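Local coordinates for protein pectinesterase 1 (PDB 1XG2) that hydrolyses the methyl esters of pectin in the plant cell wall, here as the mature right-handed beta-helix catalytic domain held in complex with its inhibitor protein, at residues Y15-L18 / A19-V22; S70-V73 / V74-S77; G76-T79 / F80-A83; V115-D118 / M119-I122; Q184-D188 / P189-T193. All blocks are in the same frame, centred on the assembly; numbering follows the deposited sequence.

Contact 1: residues Y15-L18 / A19-V22; sequences YQTL and AEAV
T17 and E20 form a capping box at the N terminus of helix 18-24. Two reciprocal bonds, both weak, make it up: E20 N gives to T17 OG1 over 3.4 Å, and T17 N gives to E20 OE2 with an angle at the hydrogen of 127°. The same two side chains are joined in addition by the shortest bond here, from T17 OG1 to E20 OE2 at 2.7 Å, which meets the lone pair of OE2 that faces away from OE1. The hydroxyl reaches both partners because OG1 stands between the backbone N and the carbonyl carbon of T17 (chi1 72°). A water accepts from Q16 N and donates to E20 OE1, so the other carboxylate oxygen is tied to the same loop.

Apolar contacts lie alongside. The Y15 ring has A21 CA over one face, a CH-pi contact 4.2 Å from the centroid, while CD1 meets E20 CB at 3.8 Å. L18 CD1 touches V22 CG2 one turn on, beside the helical bond from V22 N to L18 O at 3.0 Å.

E44 takes the amide hydrogens of L18 and A19, so two carboxylates gather at this helix start, where the helix dipole would probably stabilise their negative charge.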
loop_
_atom_site.group_PDB
_atom_site.type_symbol
_atom_site.label_atom_id
_atom_site.label_comp_id
_atom_site.label_asym_id
_atom_site.label_seq_id
_atom_site.Cartn_x
_atom_site.Cartn_y
_atom_site.Cartn_z
ATOM N N TYR A 15 25.476 -3.742 -16.400
ATOM C CA TYR A 15 25.752 -3.905 -14.967
ATOM C C TYR A 15 25.520 -5.339 -14.551
ATOM O O TYR A 15 24.756 -6.071 -15.184
ATOM C CB TYR A 15 24.872 -2.972 -14.105
ATOM C CG TYR A 15 24.938 -1.515 -14.487
ATOM C CD1 TYR A 15 25.946 -0.685 -13.986
ATOM C CD2 TYR A 15 24.000 -0.960 -15.357
ATOM C CE1 TYR A 15 26.019 0.657 -14.339
ATOM C CE2 TYR A 15 24.061 0.387 -15.717
ATOM C CZ TYR A 15 25.075 1.190 -15.209
ATOM O OH TYR A 15 25.155 2.517 -15.571
ATOM N N GLN A 16 26.173 -5.729 -13.465
ATOM C CA GLN A 16 26.056 -7.067 -12.923
ATOM C C GLN A 16 24.906 -7.202 -11.908
ATOM O O GLN A 16 24.409 -8.316 -11.665
ATOM C CB GLN A 16 27.371 -7.444 -12.249
ATOM C CG GLN A 16 27.468 -8.910 -11.848
ATOM C CD GLN A 16 28.770 -9.566 -12.303
ATOM O OE1 GLN A 16 29.867 -9.031 -12.063
ATOM N NE2 GLN A 16 28.654 -10.721 -12.961
ATOM N N THR A 17 24.516 -6.085 -11.298
ATOM C CA THR A 17 23.432 -6.079 -10.310
ATOM C C THR A 17 22.369 -5.033 -10.626
ATOM O O THR A 17 22.642 -4.006 -11.252
ATOM C CB THR A 17 23.971 -5.811 -8.882
ATOM O OG1 THR A 17 24.374 -4.445 -8.765
ATOM C CG2 THR A 17 25.216 -6.623 -8.582
ATOM N N LEU A 18 21.157 -5.297 -10.150
ATOM C CA LEU A 18 20.035 -4.394 -10.345
ATOM C C LEU A 18 20.241 -3.082 -9.601
ATOM O O LEU A 18 19.934 -2.031 -10.131
ATOM C CB LEU A 18 18.732 -5.070 -9.905
ATOM C CG LEU A 18 17.448 -4.249 -10.053
ATOM C CD1 LEU A 18 17.308 -3.676 -11.460
ATOM C CD2 LEU A 18 16.244 -5.112 -9.691
ATOM N N ALA A 19 20.790 -3.141 -8.391
ATOM C CA ALA A 19 20.995 -1.927 -7.597
ATOM C C ALA A 19 21.847 -0.892 -8.340
ATOM O O ALA A 19 21.559 0.301 -8.294
ATOM C CB ALA A 19 21.610 -2.266 -6.238
ATOM N N GLU A 20 22.884 -1.352 -9.029
ATOM C CA GLU A 20 23.770 -0.456 -9.771
ATOM C C GLU A 20 23.034 0.252 -10.910
ATOM O O GLU A 20 23.215 1.447 -11.131
ATOM C CB GLU A 20 24.933 -1.231 -10.381
ATOM C CG GLU A 20 25.969 -1.785 -9.421
ATOM C CD GLU A 20 26.902 -2.757 -10.137
ATOM O OE1 GLU A 20 27.858 -2.271 -10.780
ATOM O OE2 GLU A 20 26.661 -3.991 -10.101
ATOM N N ALA A 21 22.209 -0.498 -11.635
ATOM C CA ALA A 21 21.432 0.065 -12.735
ATOM C C ALA A 21 20.429 1.113 -12.255
ATOM O O ALA A 21 20.263 2.162 -12.884
ATOM C CB ALA A 21 20.726 -1.043 -13.513
ATOM N N VAL A 22 19.773 0.842 -11.131
ATOM C CA VAL A 22 18.829 1.797 -10.580
ATOM C C VAL A 22 19.542 3.091 -10.174
ATOM O O VAL A 22 19.072 4.177 -10.499
ATOM C CB VAL A 22 18.048 1.206 -9.389
ATOM C CG1 VAL A 22 17.221 2.281 -8.705
ATOM C CG2 VAL A 22 17.161 0.051 -9.864
HETATM O O HOH W 1 28.616 -3.916 -12.944
#

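Contact 2: residues S70-V73 / V74-S77; sequences SLNV and VDGS
N72, just before a type I beta turn from V73 to G76, bonds side chain to side chain with D75 inside it, in the long loop between strands 65-69 and 85-87 of the beta-helix. Three side-chain hydrogen bonds involve the N72 amide, two given and one accepted. ND2 donates to D75 OD2 at 2.8 Å with an angle of 161° at the hydrogen, and also to S70 O; both acceptors lie close to the amide plane, but D75 OD2 is approached from above its carboxylate plane. The oxygen, OD1, accepts from D75 N at 2.8 Å. A chi1 of 63° brings the amide within range of loop and turn together. With both its ends engaged, its rotation is fixed.

Backbone bonds close the loop. G76 N gives to V73 O at 3.1 Å, and S77 N gives to N72 O at 3.0 Å. G76 has a positive phi of 111°, and a side chain at its backbone angles would collide with the carbonyl oxygen of D75.

D75 OD1 has a second partner in K107, a salt bridge to a neighbouring loop. V73 packs on T79 and Q109, which probably contact substrate, so the turn borders the probable pectin-binding cleft. One water donates to both V73 O and S77 O, beside a nearly straight CA-H...O contact from V73 CA to S77 O at 3.2 Å.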
loop_
_atom_site.group_PDB
_atom_site.type_symbol
_atom_site.label_atom_id
_atom_site.label_comp_id
_atom_site.label_asym_id
_atom_site.label_seq_id
_atom_site.Cartn_x
_atom_site.Cartn_y
_atom_site.Cartn_z
ATOM N N SER A 70 15.846 -12.284 2.091
ATOM C CA SER A 70 15.291 -13.028 3.223
ATOM C C SER A 70 15.191 -12.222 4.522
ATOM O O SER A 70 15.116 -12.815 5.607
ATOM C CB SER A 70 16.113 -14.308 3.477
ATOM O OG SER A 70 17.491 -14.004 3.609
ATOM N N LEU A 71 15.162 -10.888 4.430
ATOM C CA LEU A 71 14.982 -10.051 5.627
ATOM C C LEU A 71 13.597 -10.272 6.219
ATOM O O LEU A 71 12.639 -10.555 5.505
ATOM C CB LEU A 71 15.215 -8.566 5.334
ATOM C CG LEU A 71 16.523 -8.218 4.642
ATOM C CD1 LEU A 71 16.525 -6.738 4.290
ATOM C CD2 LEU A 71 17.746 -8.595 5.494
ATOM N N ASN A 72 13.500 -10.143 7.539
ATOM C CA ASN A 72 12.315 -10.565 8.257
ATOM C C ASN A 72 12.283 -10.000 9.664
ATOM O O ASN A 72 13.308 -9.577 10.208
ATOM C CB ASN A 72 12.227 -12.093 8.298
ATOM C CG ASN A 72 13.389 -12.733 9.056
ATOM O OD1 ASN A 72 13.339 -12.856 10.276
ATOM N ND2 ASN A 72 14.426 -13.141 8.332
ATOM N N VAL A 73 11.102 -10.023 10.255
ATOM C CA VAL A 73 10.867 -9.404 11.553
ATOM C C VAL A 73 11.535 -10.195 12.676
ATOM O O VAL A 73 12.051 -9.607 13.627
ATOM C CB VAL A 73 9.332 -9.214 11.802
ATOM C CG1 VAL A 73 8.989 -9.031 13.279
ATOM C CG2 VAL A 73 8.831 -8.008 11.002
ATOM N N VAL A 74 11.537 -11.513 12.567
ATOM C CA VAL A 74 12.152 -12.342 13.601
ATOM C C VAL A 74 13.647 -12.019 13.785
ATOM O O VAL A 74 14.136 -11.958 14.924
ATOM C CB VAL A 74 11.901 -13.837 13.335
ATOM C CG1 VAL A 74 12.958 -14.737 14.025
ATOM C CG2 VAL A 74 10.490 -14.200 13.787
ATOM N N ASP A 75 14.342 -11.728 12.683
ATOM C CA ASP A 75 15.783 -11.455 12.698
ATOM C C ASP A 75 16.105 -9.991 12.951
ATOM O O ASP A 75 17.274 -9.599 12.954
ATOM C CB ASP A 75 16.421 -11.889 11.366
ATOM C CG ASP A 75 16.405 -13.392 11.166
ATOM O OD1 ASP A 75 16.206 -14.137 12.162
ATOM O OD2 ASP A 75 16.569 -13.917 10.034
ATOM N N GLY A 76 15.075 -9.173 13.138
ATOM C CA GLY A 76 15.253 -7.807 13.582
ATOM C C GLY A 76 14.951 -6.708 12.583
ATOM O O GLY A 76 15.149 -5.531 12.905
ATOM N N SER A 77 14.478 -7.059 11.381
ATOM C CA SER A 77 13.998 -6.039 10.455
ATOM C C SER A 77 12.609 -5.559 10.853
ATOM O O SER A 77 11.843 -6.306 11.446
ATOM C CB SER A 77 13.935 -6.571 9.020
ATOM O OG SER A 77 13.521 -5.544 8.135
HETATM O O HOH W 2 11.829 -6.829 14.218
#

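Contact 3: residues G76-T79 / F80-A83; sequences GSTT and FRSA
T78 and R81 cross obliquely, with the threonine hydroxyl set against the start of the arginine side chain. T78 OG1 accepts from R81 N at 3.1 Å with an angle of 153° at the hydrogen, and R81 CB lies 3.4 Å from the same oxygen. The threonine's chi1 of 65° points OG1 forward to R81 N. A longer, weak bond from R81 N to T78 O accompanies it. The same hydroxyl is hydrogen-bonded to T74 of the inhibitor chain, so it serves both the turn and the interface.

S82 faces the carbonyl of T79. Its OG donates to T79 O at 2.7 Å, tilted 18° from the carbonyl plane, while S82 N gives to that oxygen from well above the plane at 3.1 Å; two bonds thus grip one acceptor. S82 OG in turn accepts from V111 N.

S77 OG donates to T78 O at 2.7 Å and rests 3.4 Å from R81 C. Replacing S77 with an alanine removes this donor, and T78 O would probably be held less firmly, with a small gap beside the R81 carbonyl carbon.

The turn leads into strand 85-87. F80 projects to R114, a cation-pi partner, and to H137, while T79, which probably contacts substrate, lies against Q109 and the predicted proton donor D132, next to strands 113-115 and 134-136.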
loop_
_atom_site.group_PDB
_atom_site.type_symbol
_atom_site.label_atom_id
_atom_site.label_comp_id
_atom_site.label_asym_id
_atom_site.label_seq_id
_atom_site.Cartn_x
_atom_site.Cartn_y
_atom_site.Cartn_z
ATOM N N GLY A 76 15.075 -9.173 13.138
ATOM C CA GLY A 76 15.253 -7.807 13.582
ATOM C C GLY A 76 14.951 -6.708 12.583
ATOM O O GLY A 76 15.149 -5.531 12.905
ATOM N N SER A 77 14.478 -7.059 11.381
ATOM C CA SER A 77 13.998 -6.039 10.455
ATOM C C SER A 77 12.609 -5.559 10.853
ATOM O O SER A 77 11.843 -6.306 11.446
ATOM C CB SER A 77 13.935 -6.571 9.020
ATOM O OG SER A 77 13.521 -5.544 8.135
ATOM N N THR A 78 12.275 -4.318 10.518
ATOM C CA THR A 78 10.873 -3.927 10.488
ATOM C C THR A 78 10.253 -4.544 9.242
ATOM O O THR A 78 10.952 -4.873 8.269
ATOM C CB THR A 78 10.667 -2.410 10.435
ATOM O OG1 THR A 78 11.176 -1.896 9.203
ATOM C CG2 THR A 78 11.457 -1.689 11.524
ATOM N N THR A 79 8.943 -4.703 9.284
ATOM C CA THR A 79 8.175 -5.132 8.135
ATOM C C THR A 79 8.471 -4.238 6.939
ATOM O O THR A 79 8.767 -4.727 5.863
ATOM C CB THR A 79 6.669 -5.106 8.493
ATOM O OG1 THR A 79 6.421 -5.979 9.615
ATOM C CG2 THR A 79 5.824 -5.678 7.358
ATOM N N PHE A 80 8.419 -2.925 7.150
ATOM C CA PHE A 80 8.608 -1.942 6.092
ATOM C C PHE A 80 9.953 -2.125 5.390
ATOM O O PHE A 80 10.023 -2.070 4.175
ATOM C CB PHE A 80 8.462 -0.521 6.685
ATOM C CG PHE A 80 8.569 0.596 5.680
ATOM C CD1 PHE A 80 9.770 1.251 5.472
ATOM C CD2 PHE A 80 7.449 1.036 4.990
ATOM C CE1 PHE A 80 9.863 2.308 4.563
ATOM C CE2 PHE A 80 7.527 2.088 4.084
ATOM C CZ PHE A 80 8.736 2.727 3.866
ATOM N N ARG A 81 11.011 -2.368 6.160
ATOM C CA ARG A 81 12.369 -2.483 5.612
ATOM C C ARG A 81 12.787 -3.933 5.278
ATOM O O ARG A 81 13.942 -4.166 4.918
ATOM C CB ARG A 81 13.389 -1.862 6.580
ATOM C CG ARG A 81 13.437 -0.361 6.577
ATOM C CD ARG A 81 14.531 0.200 7.497
ATOM N NE ARG A 81 15.852 0.088 6.862
ATOM C CZ ARG A 81 17.026 0.061 7.504
ATOM N NH1 ARG A 81 17.097 0.146 8.832
ATOM N NH2 ARG A 81 18.151 -0.059 6.801
ATOM N N SER A 82 11.861 -4.882 5.401
ATOM C CA SER A 82 12.117 -6.291 5.086
ATOM C C SER A 82 12.007 -6.618 3.586
ATOM O O SER A 82 12.435 -7.689 3.153
ATOM C CB SER A 82 11.174 -7.221 5.875
ATOM O OG SER A 82 9.826 -7.199 5.389
ATOM N N ALA A 83 11.454 -5.695 2.802
ATOM C CA ALA A 83 11.196 -5.936 1.374
ATOM C C ALA A 83 12.459 -6.288 0.581
ATOM O O ALA A 83 13.458 -5.595 0.656
ATOM C CB ALA A 83 10.539 -4.719 0.760
#

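Contact 4: residues V115-D118 / M119-I122; sequences VGAD and MSVI
S120 sets its hydroxymethyl group against V115 and A117: OG lies 3.5 Å from V115 CG1, and S120 CB is 4.0 Å from A117 CB. OG donates a hydrogen bond to A117 O at 2.7 Å, meeting the oxygen somewhat out of the carbonyl plane. That bond depends on the serine's chi1 of 52°, which turns OG back toward the preceding loop. Farther along, V115 CG2 makes a looser apolar contact with I122 CD1 at 4.4 Å.

The chain reverses here, the end-to-end directions of 115-118 and 119-122 lying 145° apart. M119 takes positive phi and psi, and the reversal connects strand 113-115 to strand 120-123, two faces of the beta-helix.

D118 and M119 meet on the outer side. D118 OD2 approaches M119 CG at 3.4 Å and CE at 3.6 Å, so the thioether chain, bent at chi3, curls round the carboxylate oxygen. OD2 also forms a salt bridge with R140 and accepts a hydrogen bond from Y104 of the inhibitor chain. An alanine in place of D118 would probably leave the R140 guanidinium without this charge partner and the Y104 hydroxyl without its acceptor.

M119 packs further on W303 of helix 301-304. The chemistry is divided accordingly: within the turn a buried serine hydroxyl satisfies a backbone carbonyl, while the aspartate spends its charge on a neighbouring strand and on the bound inhibitor.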
loop_
_atom_site.group_PDB
_atom_site.type_symbol
_atom_site.label_atom_id
_atom_site.label_comp_id
_atom_site.label_asym_id
_atom_site.label_seq_id
_atom_site.Cartn_x
_atom_site.Cartn_y
_atom_site.Cartn_z
ATOM N N VAL A 115 5.445 -1.580 -2.427
ATOM C CA VAL A 115 5.205 -0.475 -3.334
ATOM C C VAL A 115 4.512 0.663 -2.597
ATOM O O VAL A 115 3.471 0.460 -1.982
ATOM C CB VAL A 115 4.363 -0.929 -4.522
ATOM C CG1 VAL A 115 4.167 0.209 -5.498
ATOM C CG2 VAL A 115 5.031 -2.137 -5.226
ATOM N N GLY A 116 5.120 1.846 -2.661
ATOM C CA GLY A 116 4.525 3.108 -2.230
ATOM C C GLY A 116 4.691 4.175 -3.312
ATOM O O GLY A 116 4.872 5.349 -3.009
ATOM N N ALA A 117 4.608 3.740 -4.572
ATOM C CA ALA A 117 4.789 4.559 -5.752
ATOM C C ALA A 117 3.436 4.791 -6.391
ATOM O O ALA A 117 2.706 3.845 -6.703
ATOM C CB ALA A 117 5.710 3.856 -6.754
ATOM N N ASP A 118 3.096 6.049 -6.577
ATOM C CA ASP A 118 1.853 6.404 -7.226
ATOM C C ASP A 118 1.911 6.133 -8.722
ATOM O O ASP A 118 2.960 6.302 -9.352
ATOM C CB ASP A 118 1.541 7.866 -6.969
ATOM C CG ASP A 118 0.151 8.246 -7.409
ATOM O OD1 ASP A 118 -0.804 7.525 -7.079
ATOM O OD2 ASP A 118 -0.085 9.272 -8.068
ATOM N N MET A 119 0.765 5.742 -9.276
ATOM C CA MET A 119 0.600 5.388 -10.681
ATOM C C MET A 119 1.621 4.336 -11.124
ATOM O O MET A 119 2.265 4.453 -12.158
ATOM C CB MET A 119 0.766 6.658 -11.515
ATOM C CG MET A 119 -0.252 7.739 -11.145
ATOM S SD MET A 119 -0.112 9.194 -12.191
ATOM C CE MET A 119 1.248 9.991 -11.324
ATOM N N SER A 120 1.728 3.312 -10.288
ATOM C CA SER A 120 2.613 2.187 -10.547
ATOM C C SER A 120 1.848 0.998 -11.135
ATOM O O SER A 120 0.666 0.786 -10.838
ATOM C CB SER A 120 3.329 1.785 -9.254
ATOM O OG SER A 120 2.387 1.587 -8.210
ATOM N N VAL A 121 2.537 0.233 -11.979
ATOM C CA VAL A 121 1.975 -0.944 -12.614
ATOM C C VAL A 121 2.896 -2.125 -12.366
ATOM O O VAL A 121 4.113 -2.025 -12.561
ATOM C CB VAL A 121 1.846 -0.764 -14.145
ATOM C CG1 VAL A 121 1.267 -2.055 -14.788
ATOM C CG2 VAL A 121 0.980 0.419 -14.458
ATOM N N ILE A 122 2.309 -3.229 -11.921
ATOM C CA ILE A 122 3.010 -4.494 -11.759
ATOM C C ILE A 122 2.337 -5.450 -12.759
ATOM O O ILE A 122 1.193 -5.847 -12.578
ATOM C CB ILE A 122 2.921 -4.966 -10.283
ATOM C CG1 ILE A 122 3.678 -3.996 -9.367
ATOM C CG2 ILE A 122 3.539 -6.340 -10.098
ATOM C CD1 ILE A 122 2.956 -2.700 -9.066
#

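Contact 5: residues Q184-D188 / P189-T193; sequences QGRTD and PNQAT
A type I beta turn from D188 to Q191, closed by Q191 N to D188 O at 3.1 Å, folds the loop between strands 179-184 and 194-198 back on itself, and an inverse gamma turn centred on A192 follows. D188 OD1 accepts from N190 N at 3.0 Å, an Asx turn, above its carboxylate plane and with an angle of 165° at the hydrogen.

R186 and Q191 run antiparallel alongside one another, their guanidinium and amide planes only 6° apart. R186 NH1 gives a straight bond to Q191 O at 3.0 Å; the oxygen lies in the guanidinium plane, at its edge, while P189 CA lies over one face, toward its rim. The arginine gets there through a bend at chi3 (78°), and CD passes T193 OG1 at 3.3 Å. Q191 OE1 returns across the loop to accept weak bonds from T187 N and D188 N, both 3.4 Å away.

T193 OG1 is bonded to N158. Outward, N190 O and A192 N bond N102 of the inhibitor chain, and D110 of that chain takes Q191 NE2. The arginine thus gives hydrogens to two backbone carbonyls, Q191 O and Y226 O, and the glutamine divides its amide between shaping the loop and binding the inhibitor.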
loop_
_atom_site.group_PDB
_atom_site.type_symbol
_atom_site.label_atom_id
_atom_site.label_comp_id
_atom_site.label_asym_id
_atom_site.label_seq_id
_atom_site.Cartn_x
_atom_site.Cartn_y
_atom_site.Cartn_z
ATOM N N GLN A 184 -6.211 -5.344 4.862
ATOM C CA GLN A 184 -6.260 -3.967 4.369
ATOM C C GLN A 184 -6.234 -3.026 5.575
ATOM O O GLN A 184 -6.987 -3.207 6.511
ATOM C CB GLN A 184 -7.510 -3.769 3.513
ATOM C CG GLN A 184 -7.367 -2.694 2.436
ATOM C CD GLN A 184 -7.343 -1.288 3.008
ATOM O OE1 GLN A 184 -6.650 -0.393 2.480
ATOM N NE2 GLN A 184 -8.080 -1.083 4.084
ATOM N N GLY A 185 -5.371 -2.024 5.524
ATOM C CA GLY A 185 -5.049 -1.203 6.675
ATOM C C GLY A 185 -5.480 0.257 6.599
ATOM O O GLY A 185 -4.717 1.133 7.023
ATOM N N ARG A 186 -6.673 0.535 6.074
ATOM C CA ARG A 186 -7.225 1.890 6.098
ATOM C C ARG A 186 -7.684 2.248 7.510
ATOM O O ARG A 186 -8.572 1.612 8.068
ATOM C CB ARG A 186 -8.399 2.061 5.122
ATOM C CG ARG A 186 -8.907 3.504 5.046
ATOM C CD ARG A 186 -9.960 3.767 3.990
ATOM N NE ARG A 186 -11.268 3.283 4.430
ATOM C CZ ARG A 186 -12.448 3.805 4.101
ATOM N NH1 ARG A 186 -12.542 4.844 3.290
ATOM N NH2 ARG A 186 -13.562 3.274 4.600
ATOM N N THR A 187 -7.068 3.290 8.054
ATOM C CA THR A 187 -7.221 3.697 9.439
ATOM C C THR A 187 -8.334 4.730 9.600
ATOM O O THR A 187 -8.897 4.888 10.679
ATOM C CB THR A 187 -5.869 4.294 9.895
ATOM O OG1 THR A 187 -4.904 3.231 10.013
ATOM C CG2 THR A 187 -5.946 4.889 11.273
ATOM N N ASP A 188 -8.647 5.415 8.512
ATOM C CA ASP A 188 -9.363 6.676 8.560
ATOM C C ASP A 188 -10.340 6.703 7.375
ATOM O O ASP A 188 -9.944 6.484 6.245
ATOM C CB ASP A 188 -8.291 7.765 8.491
ATOM C CG ASP A 188 -8.824 9.186 8.442
ATOM O OD1 ASP A 188 -10.021 9.452 8.229
ATOM O OD2 ASP A 188 -8.024 10.129 8.601
ATOM N N PRO A 189 -11.621 6.942 7.643
ATOM C CA PRO A 189 -12.651 6.887 6.613
ATOM C C PRO A 189 -12.595 8.036 5.598
ATOM O O PRO A 189 -13.293 7.967 4.599
ATOM C CB PRO A 189 -13.936 6.952 7.422
ATOM C CG PRO A 189 -13.591 7.689 8.607
ATOM C CD PRO A 189 -12.192 7.287 8.953
ATOM N N ASN A 190 -11.779 9.061 5.857
ATOM C CA ASN A 190 -11.580 10.154 4.923
ATOM C C ASN A 190 -10.545 9.803 3.842
ATOM O O ASN A 190 -10.394 10.537 2.868
ATOM C CB ASN A 190 -11.153 11.443 5.648
ATOM C CG ASN A 190 -12.107 11.845 6.780
ATOM O OD1 ASN A 190 -11.679 12.098 7.916
ATOM N ND2 ASN A 190 -13.385 11.914 6.473
ATOM N N GLN A 191 -9.836 8.692 4.024
ATOM C CA GLN A 191 -8.857 8.216 3.061
ATOM C C GLN A 191 -9.547 7.466 1.912
ATOM O O GLN A 191 -10.326 6.549 2.151
ATOM C CB GLN A 191 -7.824 7.292 3.733
ATOM C CG GLN A 191 -6.908 7.933 4.776
ATOM C CD GLN A 191 -5.949 6.915 5.414
ATOM O OE1 GLN A 191 -6.381 5.938 6.048
ATOM N NE2 GLN A 191 -4.661 7.134 5.240
ATOM N N ALA A 192 -9.248 7.850 0.674
ATOM C CA ALA A 192 -9.833 7.185 -0.505
ATOM C C ALA A 192 -8.970 5.999 -0.957
ATOM O O ALA A 192 -8.477 5.929 -2.100
ATOM C CB ALA A 192 -10.035 8.157 -1.629
ATOM N N THR A 193 -8.815 5.046 -0.055
ATOM C CA THR A 193 -7.960 3.897 -0.291
ATOM C C THR A 193 -8.752 2.628 -0.101
ATOM O O THR A 193 -9.883 2.645 0.392
ATOM C CB THR A 193 -6.790 3.917 0.674
ATOM O OG1 THR A 193 -7.285 4.028 2.014
ATOM C CG2 THR A 193 -5.945 5.162 0.473
#

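In the fold
From the N terminus, contact 1 caps helix 18-24, which covers the first end of the beta-helix by packing on strands 33-37 and 55-59. Contacts 2 and 3 come next in one loop between strands 65-69 and 85-87: they share G76 and S77, their centres are 6 Å apart, and V73 touches T79 where the loop doubles back. Contact 4 turns the chain from strand 113-115 into strand 120-123, and contact 5 closes the loop from strand 179-184 to strand 194-198. Apart from that overlap the contacts run in series; none is nested. Contacts 3, 4 and 5 do not touch one another, yet the same inhibitor chain touches all three of these loops.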